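Local coordinates for protein metallo-beta-lactamase (Serratia marcescens, PDB 5AXR) that probably hydrolyses the beta-lactam ring of antibiotics at a dinuclear zinc centre, as a subclass B3 metallo-beta-lactamase, at residues 25-30 and 214-219. Sequence-based numbering, arbitrary orientation.
With ZN (zinc ion), chain C; COM (1-thioethanesulfonic acid), chain J.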
ATOM      1  N   GLY A  25      12.035  -4.047   1.261  1.00 14.06           N
ATOM      2  CA  GLY A  25      11.732  -2.751   1.901  1.00 14.21           C
ATOM      3  C   GLY A  25      10.365  -2.120   1.663  1.00 14.68           C
ATOM      4  O   GLY A  25      10.032  -1.142   2.329  1.00 17.07           O
ATOM      5  N   ILE A  26       9.658  -2.575   0.621  1.00 14.38           N
ATOM      6  CA  ILE A  26       8.341  -2.053   0.237  1.00 14.73           C
ATOM      7  C   ILE A  26       7.326  -3.203   0.052  1.00 14.46           C
ATOM      8  O   ILE A  26       7.589  -4.205  -0.655  1.00 13.71           O
ATOM      9  CB  ILE A  26       8.406  -1.238  -1.080  1.00 14.19           C
ATOM     10  CG1 ILE A  26       9.361  -0.037  -0.956  1.00 15.85           C
ATOM     11  CG2 ILE A  26       7.030  -0.729  -1.473  1.00 14.80           C
ATOM     12  CD1 ILE A  26       8.837   1.063  -0.042  1.00 15.49           C
ATOM     13  N   SER A  27       6.153  -3.023   0.651  1.00 12.31           N
ATOM     14  CA  SER A  27       5.089  -4.000   0.584  1.00 12.17           C
ATOM     15  C   SER A  27       4.399  -4.022  -0.765  1.00 13.54           C
ATOM     16  O   SER A  27       4.056  -2.978  -1.348  1.00 13.48           O
ATOM     17  CB  SER A  27       4.053  -3.741   1.674  1.00 11.67           C
ATOM     18  OG  SER A  27       4.616  -3.982   2.947  1.00 11.22           O
ATOM     19  N   ALA A  28       4.158  -5.241  -1.233  1.00 13.89           N
ATOM     20  CA  ALA A  28       3.190  -5.510  -2.276  1.00 13.05           C
ATOM     21  C   ALA A  28       2.500  -6.844  -1.951  1.00 12.50           C
ATOM     22  O   ALA A  28       3.077  -7.732  -1.332  1.00 12.74           O
ATOM     23  CB  ALA A  28       3.892  -5.573  -3.620  1.00 12.10           C
ATOM     24  N   VAL A  29       1.217  -6.907  -2.237  1.00 14.03           N
ATOM     25  CA  VAL A  29       0.387  -7.990  -1.792  1.00 14.30           C
ATOM     26  C   VAL A  29      -0.434  -8.501  -2.950  1.00 13.48           C
ATOM     27  O   VAL A  29      -1.006  -7.723  -3.697  1.00 11.94           O
ATOM     28  CB  VAL A  29      -0.555  -7.550  -0.652  1.00 15.18           C
ATOM     29  CG1 VAL A  29      -1.748  -8.473  -0.557  1.00 13.96           C
ATOM     30  CG2 VAL A  29       0.210  -7.534   0.649  1.00 15.66           C
ATOM     31  N   LEU A  30      -0.396  -9.818  -3.147  1.00 14.36           N
ATOM     32  CA  LEU A  30      -1.237 -10.452  -4.135  1.00 15.73           C
ATOM     33  C   LEU A  30      -2.411 -11.113  -3.426  1.00 14.70           C
ATOM     34  O   LEU A  30      -2.216 -11.911  -2.516  1.00 14.77           O
ATOM     35  CB  LEU A  30      -0.448 -11.487  -4.917  1.00 15.96           C
ATOM     36  CG  LEU A  30      -1.272 -12.029  -6.063  1.00 18.04           C
ATOM     37  CD1 LEU A  30      -1.315 -11.017  -7.191  1.00 15.76           C
ATOM     38  CD2 LEU A  30      -0.701 -13.361  -6.528  1.00 23.29           C
ATOM     39  N   ALA A 214       2.429  -0.154   4.088  1.00 11.97           N
ATOM     40  CA  ALA A 214       3.095   0.072   2.802  1.00 13.32           C
ATOM     41  C   ALA A 214       4.603   0.008   2.975  1.00 13.12           C
ATOM     42  O   ALA A 214       5.281  -0.689   2.217  1.00 13.35           O
ATOM     43  CB  ALA A 214       2.682   1.418   2.206  1.00 14.10           C
ATOM     44  N   HIS A 215       5.097   0.580   4.076  1.00 11.96           N
ATOM     45  CA  HIS A 215       6.427   0.231   4.587  1.00 12.27           C
ATOM     46  C   HIS A 215       6.302  -0.886   5.613  1.00 12.27           C
ATOM     47  O   HIS A 215       5.879  -0.642   6.732  1.00 13.57           O
ATOM     48  CB  HIS A 215       7.132   1.461   5.180  1.00 13.29           C
ATOM     49  CG  HIS A 215       7.615   2.425   4.145  1.00 14.43           C
ATOM     50  ND1 HIS A 215       8.906   2.393   3.659  1.00 16.34           N
ATOM     51  CD2 HIS A 215       6.940   3.301   3.357  1.00 13.71           C
ATOM     52  CE1 HIS A 215       9.013   3.223   2.636  1.00 14.35           C
ATOM     53  NE2 HIS A 215       7.833   3.785   2.428  1.00 14.64           N
ATOM     54  N   PRO A 216       6.716  -2.110   5.250  1.00 13.53           N
ATOM     55  CA  PRO A 216       6.321  -3.326   5.968  1.00 15.42           C
ATOM     56  C   PRO A 216       6.761  -3.389   7.421  1.00 15.55           C
ATOM     57  O   PRO A 216       6.033  -3.895   8.263  1.00 16.43           O
ATOM     58  CB  PRO A 216       6.989  -4.443   5.165  1.00 14.86           C
ATOM     59  CG  PRO A 216       8.070  -3.780   4.393  1.00 14.07           C
ATOM     60  CD  PRO A 216       7.535  -2.430   4.071  1.00 14.20           C
ATOM     61  N   GLU A 217       7.906  -2.798   7.726  1.00 16.81           N
ATOM     62  CA  GLU A 217       8.400  -2.759   9.101  1.00 15.72           C
ATOM     63  C   GLU A 217       7.560  -1.852  10.014  1.00 15.31           C
ATOM     64  O   GLU A 217       7.614  -1.954  11.231  1.00 14.40           O
ATOM     65  CB  GLU A 217       9.892  -2.378   9.111  1.00 17.17           C
ATOM     66  CG  GLU A 217      10.230  -0.906   8.893  1.00 18.81           C
ATOM     67  CD  GLU A 217       9.999  -0.373   7.486  1.00 18.42           C
ATOM     68  OE1 GLU A 217       9.866  -1.131   6.513  1.00 20.33           O
ATOM     69  OE2 GLU A 217       9.967   0.854   7.345  1.00 20.15           O
ATOM     70  N   VAL A 218       6.679  -1.052   9.435  1.00 16.57           N
ATOM     71  CA  VAL A 218       5.817  -0.222  10.257  1.00 17.07           C
ATOM     72  C   VAL A 218       4.806  -1.065  11.069  1.00 21.41           C
ATOM     73  O   VAL A 218       4.315  -0.613  12.098  1.00 16.79           O
ATOM     74  CB  VAL A 218       5.100   0.821   9.408  1.00 16.84           C
ATOM     75  CG1 VAL A 218       4.032   1.528  10.219  1.00 18.14           C
ATOM     76  CG2 VAL A 218       6.097   1.819   8.822  1.00 16.99           C
ATOM     77  N   ASN A 219       4.488  -2.284  10.612  1.00 20.53           N
ATOM     78  CA  ASN A 219       3.797  -3.256  11.472  1.00 18.22           C
ATOM     79  C   ASN A 219       4.607  -4.523  11.632  1.00 18.96           C
ATOM     80  O   ASN A 219       4.055  -5.609  11.760  1.00 17.38           O
ATOM     81  CB  ASN A 219       2.388  -3.595  10.955  1.00 17.47           C
ATOM     82  CG  ASN A 219       1.582  -4.424  11.964  1.00 15.58           C
ATOM     83  OD1 ASN A 219       1.746  -4.271  13.169  1.00 17.23           O
ATOM     84  ND2 ASN A 219       0.802  -5.366  11.475  1.00 13.89           N
TER
HETATM   85 ZN    ZN C 302       7.185   4.991   0.830  1.00 17.60          ZN
HETATM   86  C1  COM J 309       8.212   7.916   0.449  1.00 34.15           C
HETATM   87  C2  COM J 309       9.500   7.302   1.018  1.00 39.78           C
HETATM   88  S1  COM J 309       6.702   7.234   1.192  1.00 27.35           S
HETATM   89  S2  COM J 309       9.870   7.812   2.568  1.00 39.64           S
HETATM   90  O1S COM J 309       9.423   9.380   2.730  1.00 36.68           O
HETATM   91  O2S COM J 309      11.278   7.680   2.777  1.00 37.55           O
HETATM   92  O3S COM J 309       9.156   7.006   3.535  1.00 37.25           O
HETATM   93  O   HOH W   1      10.651   0.503   4.240  1.00 13.27           O
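In the zinc site, His215 is flanked by residues 25-27, which lead into strand 29-31, while its NE2 binds the zinc ion at 2.1 Å. Asp76 and His77 share that ion, as does the sulfur S1 of the bound 1-thioethanesulfonic acid, 2.3 Å from the metal. The other ring nitrogen, ND1, gives its proton to a water 2.6 Å away that lies in the imidazole plane. This water in turn donates to Gly25 O and to Glu217 OE1, so three bonds grip it and tie the ring to Gly25 across the contact and to Glu217 within its own segment. With the metal at one nitrogen and the water at the other, the rotation of the imidazole is well defined, and the nearby carboxylate probably polarises ND1 through the water. Although CB of Ile26 points away, CG1 beside the backbone N (chi1 -60°) and a bend at chi2 (-70°) bring CD1 round to the ring obliquely, 3.4 Å from His215 CE1. The same isoleucine touches Asp76 and His77, so it packs against three zinc ligands. Just beyond, the backbones are joined by Ser27 N donating to Ala214 O, 2.9 Å and nearly straight at 167°. Pro216, which opens the 3-10 turn 216-218, packs its ring against this loop, CD 3.3 Å from Gly25 O and CB 3.3 Å from Ser27 OG, a hydroxyl hydrogen-bonded to Ala213 O. Contact between the loop after strand 210-213, with its metal-binding histidine, and the loop before strand 29-31 links the two beta-sheets at the active-site edge of the alpha-beta/beta-alpha sandwich of the metallo-beta-lactamase fold.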